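Local coordinates for CDA peptide synthetase I (Streptomyces coelicolor, PDB 5DU9), which belongs to the condensation-domain family of peptide synthetases, built from two similar alpha/beta lobes with a pocket between them, at residues T34-E39 / L168-L173; G163-L168 / T295-A300; R212-W217 / D351-G356; D223-V228 / P314-V319. The protein carries 1 engineered substitution. All blocks are in the same frame, centred on the assembly; numbering follows the deposited sequence.

Overall arrangement
Interactions 1 and 2 share helix 163-182 and the residue Leu-168; their centres lie 13 Å apart, and Met-166 from interaction 2 packs against Ser-36. Interactions 3 and 4 are also neighbours, with centres 14 Å apart, and both lie nearer the surface, on the other side of the chain's centre from interaction 1, their centres 34 Å from that of interaction 1. Along the chain, interaction 1 closes before interactions 3 and 4 open, interaction 4 is nested within the loop closed by interaction 3, and interaction 2 crosses the other three. Interaction 2 joins the loop after strand 287-294 to the start of helix 163-182, where the family's His-His signature ends.

Interaction 1: T34-E39 / L168-L173; sequences TGSCLE and LFYERL
Tyr-170 reaches from the helix to the strand and is held at two places, its hydroxyl and one face of its ring. The hydroxyl OH forms a hydrogen bond of 2.8 Å with Ser-36 OG, which lies at the ring edge near its plane; either group could be the donor. Leu-38 covers one face: its CG sits 3.6 Å from the centroid of the Tyr-170 ring and only 12° off the ring normal, a CH-pi contact. On that same face its methyls spread over opposite edges of the ring, Leu-38 CD1 3.5 Å from Tyr-170 CD1 and Leu-38 CD2 3.7 Å from Tyr-170 CD2. A branched aliphatic side chain suits this place because its fork spreads over a flat surface. The phenol end runs on to the strand backbone, where OH comes within 3.4 Å of Cys-37 CA. This is the packing of a helix on a beta-sheet in an alpha/beta fold: helix 163-182 lies on the mixed sheet, and strand 33-40 is an inner strand of it. The axes of the two short segments come within 10.7 Å, their N-to-C directions 37° apart, a gap that a tyrosine can span. The small serine, its OG lying between the backbone N and the carbonyl carbon (chi1 65°), presents its hydroxyl to the phenol within this buried layer. Further out, Met-382 of strand 379-384 touches Ser-36, Leu-38 and Tyr-170, while Leu-154 of strand 149-157 also packs on the tyrosine. The preceding residue, Phe-169, packs on Leu-53 and Thr-56 of helix 46-58.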
loop_
_atom_site.group_PDB
_atom_site.type_symbol
_atom_site.label_atom_id
_atom_site.label_comp_id
_atom_site.label_asym_id
_atom_site.label_seq_id
_atom_site.Cartn_x
_atom_site.Cartn_y
_atom_site.Cartn_z
ATOM N N THR A 34 -6.653 -1.701 -7.027
ATOM C CA THR A 34 -5.313 -1.228 -6.704
ATOM C C THR A 34 -4.307 -1.939 -7.588
ATOM O O THR A 34 -4.657 -2.867 -8.318
ATOM C CB THR A 34 -4.978 -1.471 -5.226
ATOM O OG1 THR A 34 -5.169 -2.856 -4.918
ATOM C CG2 THR A 34 -5.880 -0.643 -4.339
ATOM N N GLY A 35 -3.057 -1.506 -7.540
ATOM C CA GLY A 35 -2.060 -2.143 -8.370
ATOM C C GLY A 35 -0.638 -1.704 -8.125
ATOM O O GLY A 35 -0.368 -0.695 -7.471
ATOM N N SER A 36 0.277 -2.496 -8.669
ATOM C CA SER A 36 1.692 -2.174 -8.663
ATOM C C SER A 36 2.283 -2.813 -9.901
ATOM O O SER A 36 1.579 -3.502 -10.640
ATOM C CB SER A 36 2.385 -2.690 -7.405
ATOM O OG SER A 36 2.366 -4.108 -7.372
ATOM N N CYS A 37 3.571 -2.600 -10.130
ATOM C CA CYS A 37 4.245 -3.283 -11.221
ATOM C C CYS A 37 5.711 -3.506 -10.894
ATOM O O CYS A 37 6.231 -2.923 -9.944
ATOM C CB CYS A 37 4.110 -2.494 -12.526
ATOM S SG CYS A 37 4.951 -0.895 -12.544
ATOM N N LEU A 38 6.349 -4.378 -11.670
ATOM C CA LEU A 38 7.792 -4.580 -11.613
ATOM C C LEU A 38 8.427 -4.044 -12.881
ATOM O O LEU A 38 8.024 -4.414 -13.981
ATOM C CB LEU A 38 8.151 -6.062 -11.467
ATOM C CG LEU A 38 7.766 -6.828 -10.206
ATOM C CD1 LEU A 38 8.233 -8.267 -10.345
ATOM C CD2 LEU A 38 8.354 -6.191 -8.955
ATOM N N GLU A 39 9.415 -3.171 -12.724
ATOM C CA GLU A 39 10.234 -2.746 -13.842
ATOM C C GLU A 39 11.390 -3.724 -13.957
ATOM O O GLU A 39 12.216 -3.823 -13.052
ATOM C CB GLU A 39 10.722 -1.315 -13.640
ATOM C CG GLU A 39 9.587 -0.302 -13.601
ATOM C CD GLU A 39 10.061 1.111 -13.324
ATOM O OE1 GLU A 39 11.137 1.272 -12.711
ATOM O OE2 GLU A 39 9.355 2.061 -13.724
ATOM N N LEU A 168 4.824 -10.663 -1.568
ATOM C CA LEU A 168 4.794 -12.118 -1.432
ATOM C C LEU A 168 4.537 -12.768 -2.785
ATOM O O LEU A 168 5.156 -13.777 -3.135
ATOM C CB LEU A 168 3.725 -12.560 -0.432
ATOM C CG LEU A 168 3.968 -12.256 1.047
ATOM C CD1 LEU A 168 2.723 -12.600 1.851
ATOM C CD2 LEU A 168 5.169 -13.016 1.582
ATOM N N PHE A 169 3.621 -12.177 -3.545
ATOM C CA PHE A 169 3.287 -12.682 -4.867
ATOM C C PHE A 169 4.481 -12.633 -5.818
ATOM O O PHE A 169 4.815 -13.631 -6.457
ATOM C CB PHE A 169 2.128 -11.889 -5.472
ATOM C CG PHE A 169 1.929 -12.151 -6.936
ATOM C CD1 PHE A 169 1.235 -13.267 -7.361
ATOM C CD2 PHE A 169 2.456 -11.293 -7.887
ATOM C CE1 PHE A 169 1.061 -13.520 -8.709
ATOM C CE2 PHE A 169 2.285 -11.539 -9.238
ATOM C CZ PHE A 169 1.585 -12.653 -9.648
ATOM N N TYR A 170 5.118 -11.468 -5.914
ATOM C CA TYR A 170 6.208 -11.276 -6.870
ATOM C C TYR A 170 7.364 -12.235 -6.602
ATOM O O TYR A 170 7.929 -12.814 -7.529
ATOM C CB TYR A 170 6.723 -9.837 -6.821
ATOM C CG TYR A 170 5.838 -8.795 -7.464
ATOM C CD1 TYR A 170 5.261 -9.003 -8.709
ATOM C CD2 TYR A 170 5.602 -7.587 -6.827
ATOM C CE1 TYR A 170 4.464 -8.036 -9.298
ATOM C CE2 TYR A 170 4.815 -6.618 -7.402
ATOM C CZ TYR A 170 4.249 -6.845 -8.641
ATOM O OH TYR A 170 3.457 -5.876 -9.214
ATOM N N GLU A 171 7.717 -12.395 -5.330
ATOM C CA GLU A 171 8.810 -13.284 -4.959
ATOM C C GLU A 171 8.503 -14.723 -5.351
ATOM O O GLU A 171 9.370 -15.432 -5.856
ATOM C CB GLU A 171 9.094 -13.203 -3.456
ATOM C CG GLU A 171 9.747 -11.901 -3.016
ATOM C CD GLU A 171 10.525 -12.031 -1.720
ATOM O OE1 GLU A 171 10.307 -13.015 -0.982
ATOM O OE2 GLU A 171 11.358 -11.143 -1.437
ATOM N N ARG A 172 7.268 -15.156 -5.117
ATOM C CA ARG A 172 6.872 -16.520 -5.457
ATOM C C ARG A 172 6.864 -16.717 -6.972
ATOM O O ARG A 172 7.323 -17.745 -7.479
ATOM C CB ARG A 172 5.496 -16.848 -4.873
ATOM C CG ARG A 172 4.936 -18.200 -5.296
ATOM C CD ARG A 172 5.879 -19.341 -4.948
ATOM N NE ARG A 172 5.323 -20.642 -5.309
ATOM C CZ ARG A 172 6.019 -21.775 -5.330
ATOM N NH1 ARG A 172 7.308 -21.776 -5.018
ATOM N NH2 ARG A 172 5.427 -22.910 -5.674
ATOM N N LEU A 173 6.336 -15.728 -7.687
ATOM C CA LEU A 173 6.284 -15.779 -9.144
ATOM C C LEU A 173 7.675 -15.978 -9.726
ATOM O O LEU A 173 7.884 -16.830 -10.592
ATOM C CB LEU A 173 5.667 -14.498 -9.707
ATOM C CG LEU A 173 5.573 -14.420 -11.232
ATOM C CD1 LEU A 173 4.551 -15.413 -11.755
ATOM C CD2 LEU A 173 5.228 -13.009 -11.680
#

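Interaction 2: G163-L168 / T295-A300; sequences GTSMAL and TGRYGA
Arg-297 lies alongside Thr-164, the two side chains running past each other in opposite directions. From CB, which is directed at the helix, the arginine stays extended through CG and CD to NE. Arg-297 CD meets Thr-164 CG2 at 3.8 Å, and Arg-297 NE lies 3.6 Å from the same methyl, which covers one face of the guanidinium group. At the tip, Arg-297 NH2 comes within 2.9 Å of Ser-165 OG, but the angle is too poor for a hydrogen bond. Instead NH2 forms a salt bridge with Asp-162 OD2, while Asp-162 OD1 is hydrogen-bonded to Ser-165 OG; the aspartate thus brings both groups together. NH1 is hydrogen-bonded to the backbone oxygens of Ala-302 and Thr-305, so a long arginine with several N-H donors suits a spot where several acceptors converge. Asp-162 and Gly-163 end the His-His-x-x-x-Asp-Gly signature of condensation domains, and a structural role for this aspartate-arginine pair fits the geometry. Nearer the backbone, Thr-295 OG1 accepts from Arg-297 N at 3.2 Å, forming an ST turn, and Thr-295 CG2 touches Thr-164 OG1 at 3.5 Å. The contact thus sets the first turn of helix 163-182 against the loop that joins strand 287-294 to helix 300-303.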
loop_
_atom_site.group_PDB
_atom_site.type_symbol
_atom_site.label_atom_id
_atom_site.label_comp_id
_atom_site.label_asym_id
_atom_site.label_seq_id
_atom_site.Cartn_x
_atom_site.Cartn_y
_atom_site.Cartn_z
ATOM N N GLY A 163 -0.519 -4.439 0.278
ATOM C CA GLY A 163 0.837 -4.121 -0.133
ATOM C C GLY A 163 1.834 -5.218 0.183
ATOM O O GLY A 163 2.661 -5.580 -0.658
ATOM N N THR A 164 1.762 -5.742 1.403
ATOM C CA THR A 164 2.628 -6.827 1.834
ATOM C C THR A 164 2.490 -8.024 0.899
ATOM O O THR A 164 3.477 -8.673 0.551
ATOM C CB THR A 164 2.297 -7.255 3.279
ATOM O OG1 THR A 164 2.578 -6.169 4.168
ATOM C CG2 THR A 164 3.108 -8.475 3.709
ATOM N N SER A 165 1.258 -8.305 0.489
ATOM C CA SER A 165 0.981 -9.497 -0.300
ATOM C C SER A 165 1.434 -9.353 -1.747
ATOM O O SER A 165 1.702 -10.348 -2.409
ATOM C CB SER A 165 -0.506 -9.824 -0.245
ATOM O OG SER A 165 -0.893 -10.108 1.090
ATOM N N MET A 166 1.518 -8.122 -2.239
ATOM C CA MET A 166 2.084 -7.888 -3.567
ATOM C C MET A 166 3.517 -8.411 -3.605
ATOM O O MET A 166 3.922 -9.098 -4.546
ATOM C CB MET A 166 2.048 -6.402 -3.923
ATOM C CG MET A 166 0.647 -5.864 -4.153
ATOM S SD MET A 166 0.664 -4.104 -4.514
ATOM C CE MET A 166 -1.089 -3.782 -4.739
ATOM N N ALA A 167 4.275 -8.096 -2.561
ATOM C CA ALA A 167 5.655 -8.549 -2.459
ATOM C C ALA A 167 5.727 -10.071 -2.349
ATOM O O ALA A 167 6.584 -10.702 -2.962
ATOM C CB ALA A 167 6.342 -7.895 -1.266
ATOM N N LEU A 168 4.824 -10.663 -1.568
ATOM C CA LEU A 168 4.794 -12.118 -1.432
ATOM C C LEU A 168 4.537 -12.768 -2.785
ATOM O O LEU A 168 5.156 -13.777 -3.135
ATOM C CB LEU A 168 3.725 -12.560 -0.432
ATOM C CG LEU A 168 3.968 -12.256 1.047
ATOM C CD1 LEU A 168 2.723 -12.600 1.851
ATOM C CD2 LEU A 168 5.169 -13.016 1.582
ATOM N N THR A 295 0.675 -3.364 8.902
ATOM C CA THR A 295 0.336 -4.543 8.110
ATOM C C THR A 295 -0.836 -5.333 8.675
ATOM O O THR A 295 -1.520 -6.035 7.938
ATOM C CB THR A 295 1.523 -5.506 7.981
ATOM O OG1 THR A 295 1.856 -6.048 9.264
ATOM C CG2 THR A 295 2.730 -4.795 7.386
ATOM N N GLY A 296 -1.056 -5.231 9.980
ATOM C CA GLY A 296 -2.093 -6.016 10.628
ATOM C C GLY A 296 -1.743 -7.495 10.712
ATOM O O GLY A 296 -2.612 -8.339 10.944
ATOM N N ARG A 297 -0.464 -7.807 10.521
ATOM C CA ARG A 297 0.015 -9.186 10.560
ATOM C C ARG A 297 0.740 -9.477 11.865
ATOM O O ARG A 297 1.778 -8.886 12.157
ATOM C CB ARG A 297 0.927 -9.458 9.363
ATOM C CG ARG A 297 0.166 -9.401 8.061
ATOM C CD ARG A 297 1.045 -9.271 6.829
ATOM N NE ARG A 297 0.181 -9.099 5.668
ATOM C CZ ARG A 297 -0.374 -10.096 4.988
ATOM N NH1 ARG A 297 -0.124 -11.355 5.320
ATOM N NH2 ARG A 297 -1.180 -9.834 3.970
ATOM N N TYR A 298 0.170 -10.393 12.643
ATOM C CA TYR A 298 0.696 -10.742 13.953
ATOM C C TYR A 298 1.022 -12.226 14.013
ATOM O O TYR A 298 0.136 -13.074 13.932
ATOM C CB TYR A 298 -0.310 -10.341 15.033
ATOM C CG TYR A 298 -0.670 -8.887 14.906
ATOM C CD1 TYR A 298 0.193 -7.900 15.357
ATOM C CD2 TYR A 298 -1.844 -8.497 14.282
ATOM C CE1 TYR A 298 -0.119 -6.564 15.212
ATOM C CE2 TYR A 298 -2.164 -7.164 14.134
ATOM C CZ TYR A 298 -1.298 -6.203 14.599
ATOM O OH TYR A 298 -1.613 -4.869 14.450
ATOM N N GLY A 299 2.311 -12.522 14.130
ATOM C CA GLY A 299 2.782 -13.893 14.194
ATOM C C GLY A 299 3.308 -14.361 12.854
ATOM O O GLY A 299 3.081 -13.722 11.827
ATOM N N ALA A 300 4.008 -15.490 12.868
ATOM C CA ALA A 300 4.700 -15.979 11.681
ATOM C C ALA A 300 3.737 -16.372 10.567
ATOM O O ALA A 300 3.990 -16.089 9.393
ATOM C CB ALA A 300 5.583 -17.163 12.046
#

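Interaction 3: R212-W217 / D351-G356; sequences RDRAYW and DRELGG
Arg-214 and Glu-353 form a salt bridge between two helices of the condensation domain, 208-220 and 347-354, at the protein surface. The electrostatic part is a side-on grip: NE and NH2 of the arginine both face the carboxylate. Arg-214 NE donates to Glu-353 OE1 at 2.8 Å, and Arg-214 NH2 to Glu-353 OE2 at 3.1 Å; the two crossed pairings are weak. An extended arginine, with CG opposite the backbone N (chi1 -175°), can span the gap between the two segments, whose nearest CA atoms, of Arg-214 and Glu-353, are 9.3 Å apart. Glutamate suits the other end because its chain bends at chi2 to turn the carboxylate to its partner. Both side chains also touch a crystal neighbour, so the lattice may influence their pose. Among backbone interactions, Gly-355 N bonds to Asp-351 O at 2.8 Å, and Gly-355 then leaves the helix with positive phi, at angles where a side chain would strike the preceding carbonyl oxygen. Trp-217 is buried, its end leading away from 351-356, with NE1 hydrogen-bonded to His-342 O. The guanidinium and carboxylate planes stand 78° apart, and Arg-214 NH2 approaches Glu-353 OE2 from above the carboxylate plane, 37° out of it.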
loop_
_atom_site.group_PDB
_atom_site.type_symbol
_atom_site.label_atom_id
_atom_site.label_comp_id
_atom_site.label_asym_id
_atom_site.label_seq_id
_atom_site.Cartn_x
_atom_site.Cartn_y
_atom_site.Cartn_z
ATOM N N ARG A 212 -9.147 -2.303 26.140
ATOM C CA ARG A 212 -8.074 -1.367 26.455
ATOM C C ARG A 212 -7.703 -0.535 25.232
ATOM O O ARG A 212 -7.496 0.674 25.334
ATOM C CB ARG A 212 -6.841 -2.107 26.976
ATOM C CG ARG A 212 -7.040 -2.773 28.329
ATOM C CD ARG A 212 -5.714 -3.192 28.944
ATOM N NE ARG A 212 -4.961 -4.100 28.079
ATOM C CZ ARG A 212 -5.039 -5.428 28.122
ATOM N NH1 ARG A 212 -5.840 -6.035 28.990
ATOM N NH2 ARG A 212 -4.309 -6.157 27.288
ATOM N N ASP A 213 -7.618 -1.188 24.079
ATOM C CA ASP A 213 -7.291 -0.493 22.836
ATOM C C ASP A 213 -8.371 0.525 22.479
ATOM O O ASP A 213 -8.072 1.649 22.076
ATOM C CB ASP A 213 -7.122 -1.480 21.678
ATOM C CG ASP A 213 -5.842 -2.293 21.770
ATOM O OD1 ASP A 213 -4.955 -1.942 22.577
ATOM O OD2 ASP A 213 -5.718 -3.282 21.009
ATOM N N ARG A 214 -9.625 0.112 22.611
ATOM C CA ARG A 214 -10.757 0.987 22.336
ATOM C C ARG A 214 -10.671 2.250 23.189
ATOM O O ARG A 214 -10.854 3.364 22.698
ATOM C CB ARG A 214 -12.071 0.254 22.606
ATOM C CG ARG A 214 -13.319 1.034 22.228
ATOM C CD ARG A 214 -14.571 0.290 22.665
ATOM N NE ARG A 214 -15.780 1.094 22.519
ATOM C CZ ARG A 214 -16.960 0.773 23.043
ATOM N NH1 ARG A 214 -17.096 -0.337 23.757
ATOM N NH2 ARG A 214 -18.006 1.565 22.858
ATOM N N ALA A 215 -10.382 2.064 24.469
ATOM C CA ALA A 215 -10.270 3.179 25.401
ATOM C C ALA A 215 -9.107 4.094 25.030
ATOM O O ALA A 215 -9.225 5.321 25.095
ATOM C CB ALA A 215 -10.101 2.662 26.819
ATOM N N TYR A 216 -7.983 3.496 24.650
ATOM C CA TYR A 216 -6.809 4.272 24.258
ATOM C C TYR A 216 -7.123 5.197 23.091
ATOM O O TYR A 216 -6.842 6.394 23.140
ATOM C CB TYR A 216 -5.646 3.356 23.872
ATOM C CG TYR A 216 -4.486 4.102 23.244
ATOM C CD1 TYR A 216 -3.577 4.797 24.030
ATOM C CD2 TYR A 216 -4.304 4.115 21.865
ATOM C CE1 TYR A 216 -2.520 5.483 23.463
ATOM C CE2 TYR A 216 -3.246 4.797 21.286
ATOM C CZ TYR A 216 -2.359 5.478 22.091
ATOM O OH TYR A 216 -1.311 6.157 21.522
ATOM N N TRP A 217 -7.711 4.637 22.042
ATOM C CA TRP A 217 -7.923 5.389 20.813
ATOM C C TRP A 217 -9.026 6.431 20.949
ATOM O O TRP A 217 -8.890 7.548 20.455
ATOM C CB TRP A 217 -8.235 4.437 19.660
ATOM C CG TRP A 217 -7.009 3.759 19.156
ATOM C CD1 TRP A 217 -6.694 2.434 19.263
ATOM C CD2 TRP A 217 -5.911 4.381 18.485
ATOM N NE1 TRP A 217 -5.470 2.193 18.687
ATOM C CE2 TRP A 217 -4.969 3.373 18.202
ATOM C CE3 TRP A 217 -5.634 5.693 18.089
ATOM C CZ2 TRP A 217 -3.773 3.635 17.547
ATOM C CZ3 TRP A 217 -4.444 5.947 17.429
ATOM C CH2 TRP A 217 -3.530 4.927 17.172
ATOM N N ASP A 351 -13.297 5.153 13.663
ATOM C CA ASP A 351 -14.108 6.125 12.935
ATOM C C ASP A 351 -15.593 5.940 13.208
ATOM O O ASP A 351 -16.324 6.917 13.364
ATOM C CB ASP A 351 -13.847 6.024 11.432
ATOM C CG ASP A 351 -12.498 6.580 11.033
ATOM O OD1 ASP A 351 -11.859 7.272 11.857
ATOM O OD2 ASP A 351 -12.082 6.330 9.885
ATOM N N ARG A 352 -16.040 4.690 13.267
ATOM C CA ARG A 352 -17.454 4.405 13.496
ATOM C C ARG A 352 -17.899 4.870 14.882
ATOM O O ARG A 352 -19.035 5.307 15.061
ATOM C CB ARG A 352 -17.733 2.910 13.332
ATOM N N GLU A 353 -17.000 4.783 15.857
ATOM C CA GLU A 353 -17.326 5.169 17.224
ATOM C C GLU A 353 -17.319 6.684 17.402
ATOM O O GLU A 353 -18.181 7.236 18.083
ATOM C CB GLU A 353 -16.354 4.536 18.218
ATOM C CG GLU A 353 -16.668 4.904 19.671
ATOM C CD GLU A 353 -16.478 3.762 20.658
ATOM O OE1 GLU A 353 -16.417 2.587 20.238
ATOM O OE2 GLU A 353 -16.398 4.047 21.871
ATOM N N LEU A 354 -16.343 7.353 16.797
ATOM C CA LEU A 354 -16.265 8.808 16.874
ATOM C C LEU A 354 -17.384 9.435 16.050
ATOM O O LEU A 354 -17.943 10.464 16.427
ATOM C CB LEU A 354 -14.903 9.311 16.391
ATOM C CG LEU A 354 -13.677 8.854 17.185
ATOM C CD1 LEU A 354 -12.407 9.358 16.519
ATOM C CD2 LEU A 354 -13.746 9.328 18.629
ATOM N N GLY A 355 -17.703 8.804 14.924
ATOM C CA GLY A 355 -18.794 9.244 14.073
ATOM C C GLY A 355 -18.351 10.207 12.990
ATOM O O GLY A 355 -17.185 10.600 12.926
ATOM N N GLY A 356 -19.293 10.581 12.129
ATOM C CA GLY A 356 -19.030 11.544 11.076
ATOM C C GLY A 356 -17.976 11.076 10.091
ATOM O O GLY A 356 -18.020 9.947 9.604
#

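Interaction 4: D223-V228 / P314-V319; sequences DRPEPV and PLRLAV
Arg-316 carries the largest share of the buried surface, and it meets Asp-223 at the edge of its guanidinium group and Pro-225 over one face. NH1 and NH2 of the arginine face the two carboxylate oxygens end-on, and the two planes are nearly coplanar, 13° apart. Arg-316 NH1 donates to Asp-223 OD1 at 2.8 Å, nearly straight at 167° and using the oxygen's syn lone pair. The second prong, from Arg-316 NH2 to Asp-223 OD2, is modelled very short, and its exact length is doubtful. Both residues also touch a crystal neighbour, which may influence the pairing. The arginine's first torsion (chi1 -166°) swings CG away from the backbone N, and the chain then runs extended to NE, from strand to loop. Strand 311-318 pairs antiparallel with strand 287-294; Leu-315 and Leu-317 pack on helices 325-341 and 267-283, while Arg-316 points toward the loop that follows helix 208-220. In that loop, Pro-225 lays its CG 3.4 Å from Arg-316 NH2, offset toward the rim of the guanidinium group. A rigid, apolar proline suits this position, resting on the flat cation without competing for its N-H groups. Arg-316 NH1 also makes a weak hydrogen bond to Leu-220 O.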
loop_
_atom_site.group_PDB
_atom_site.type_symbol
_atom_site.label_atom_id
_atom_site.label_comp_id
_atom_site.label_asym_id
_atom_site.label_seq_id
_atom_site.Cartn_x
_atom_site.Cartn_y
_atom_site.Cartn_z
ATOM N N ASP A 223 -11.894 15.212 21.244
ATOM C CA ASP A 223 -12.229 16.483 20.603
ATOM C C ASP A 223 -12.641 16.286 19.144
ATOM O O ASP A 223 -13.122 17.218 18.499
ATOM C CB ASP A 223 -11.056 17.465 20.695
ATOM C CG ASP A 223 -9.780 16.910 20.107
ATOM O OD1 ASP A 223 -9.570 15.684 20.189
ATOM O OD2 ASP A 223 -8.981 17.704 19.569
ATOM N N ARG A 224 -12.456 15.069 18.638
ATOM C CA ARG A 224 -12.945 14.689 17.313
ATOM C C ARG A 224 -12.557 15.699 16.229
ATOM O O ARG A 224 -13.421 16.286 15.577
ATOM C CB ARG A 224 -14.466 14.514 17.355
ATOM C CG ARG A 224 -14.906 13.301 18.156
ATOM C CD ARG A 224 -16.411 13.261 18.374
ATOM N NE ARG A 224 -16.815 12.028 19.046
ATOM C CZ ARG A 224 -18.001 11.828 19.613
ATOM N NH1 ARG A 224 -18.922 12.784 19.608
ATOM N NH2 ARG A 224 -18.263 10.666 20.197
ATOM N N PRO A 225 -11.248 15.904 16.037
ATOM C CA PRO A 225 -10.780 16.849 15.017
ATOM C C PRO A 225 -11.230 16.446 13.620
ATOM O O PRO A 225 -11.111 15.279 13.243
ATOM C CB PRO A 225 -9.257 16.779 15.148
ATOM C CG PRO A 225 -8.993 15.427 15.731
ATOM C CD PRO A 225 -10.129 15.195 16.679
ATOM N N GLU A 226 -11.745 17.406 12.863
ATOM C CA GLU A 226 -12.229 17.138 11.517
ATOM C C GLU A 226 -11.040 16.951 10.581
ATOM O O GLU A 226 -10.072 17.706 10.660
ATOM C CB GLU A 226 -13.121 18.285 11.027
ATOM C CG GLU A 226 -13.802 18.035 9.689
ATOM C CD GLU A 226 -14.869 16.955 9.760
ATOM O OE1 GLU A 226 -15.184 16.493 10.877
ATOM O OE2 GLU A 226 -15.395 16.568 8.694
ATOM N N PRO A 227 -11.089 15.933 9.707
ATOM C CA PRO A 227 -9.996 15.819 8.736
ATOM C C PRO A 227 -9.866 17.085 7.890
ATOM O O PRO A 227 -10.881 17.690 7.532
ATOM C CB PRO A 227 -10.405 14.614 7.885
ATOM C CG PRO A 227 -11.244 13.789 8.796
ATOM C CD PRO A 227 -12.005 14.780 9.637
ATOM N N VAL A 228 -8.630 17.490 7.612
ATOM C CA VAL A 228 -8.370 18.674 6.806
ATOM C C VAL A 228 -7.540 18.318 5.578
ATOM O O VAL A 228 -6.643 17.473 5.638
ATOM C CB VAL A 228 -7.637 19.772 7.615
ATOM C CG1 VAL A 228 -8.518 20.277 8.747
ATOM C CG2 VAL A 228 -6.306 19.261 8.154
ATOM N N PRO A 314 -4.630 6.747 12.977
ATOM C CA PRO A 314 -4.309 8.175 13.005
ATOM C C PRO A 314 -3.159 8.488 13.946
ATOM O O PRO A 314 -3.168 8.067 15.102
ATOM C CB PRO A 314 -5.604 8.802 13.506
ATOM C CG PRO A 314 -6.151 7.776 14.438
ATOM C CD PRO A 314 -5.787 6.439 13.839
ATOM N N LEU A 315 -2.178 9.221 13.436
ATOM C CA LEU A 315 -1.041 9.661 14.221
ATOM C C LEU A 315 -1.198 11.145 14.498
ATOM O O LEU A 315 -1.108 11.974 13.589
ATOM C CB LEU A 315 0.263 9.373 13.476
ATOM C CG LEU A 315 1.560 9.478 14.275
ATOM C CD1 LEU A 315 1.677 8.332 15.266
ATOM C CD2 LEU A 315 2.743 9.491 13.331
ATOM N N ARG A 316 -1.463 11.478 15.755
ATOM C CA ARG A 316 -1.686 12.856 16.140
ATOM C C ARG A 316 -0.417 13.444 16.726
ATOM O O ARG A 316 0.186 12.866 17.635
ATOM C CB ARG A 316 -2.827 12.949 17.136
ATOM C CG ARG A 316 -3.321 14.344 17.311
ATOM C CD ARG A 316 -4.613 14.345 18.079
ATOM N NE ARG A 316 -5.326 15.594 17.899
ATOM C CZ ARG A 316 -6.543 15.822 18.364
ATOM N NH1 ARG A 316 -7.185 14.876 19.043
ATOM N NH2 ARG A 316 -7.117 16.995 18.148
ATOM N N LEU A 317 -0.028 14.596 16.192
ATOM C CA LEU A 317 1.262 15.208 16.485
ATOM C C LEU A 317 1.076 16.686 16.784
ATOM O O LEU A 317 0.455 17.402 16.001
ATOM C CB LEU A 317 2.217 15.036 15.299
ATOM C CG LEU A 317 2.323 13.618 14.736
ATOM C CD1 LEU A 317 2.894 13.615 13.330
ATOM C CD2 LEU A 317 3.169 12.764 15.659
ATOM N N ALA A 318 1.609 17.137 17.914
ATOM C CA ALA A 318 1.630 18.555 18.228
ATOM C C ALA A 318 2.983 19.128 17.836
ATOM O O ALA A 318 4.018 18.608 18.245
ATOM C CB ALA A 318 1.352 18.790 19.706
ATOM N N VAL A 319 2.966 20.176 17.018
ATOM C CA VAL A 319 4.182 20.878 16.633
ATOM C C VAL A 319 4.114 22.278 17.225
ATOM O O VAL A 319 3.393 23.148 16.734
ATOM C CB VAL A 319 4.361 20.938 15.100
ATOM C CG1 VAL A 319 5.677 21.606 14.743
ATOM C CG2 VAL A 319 4.304 19.540 14.502
#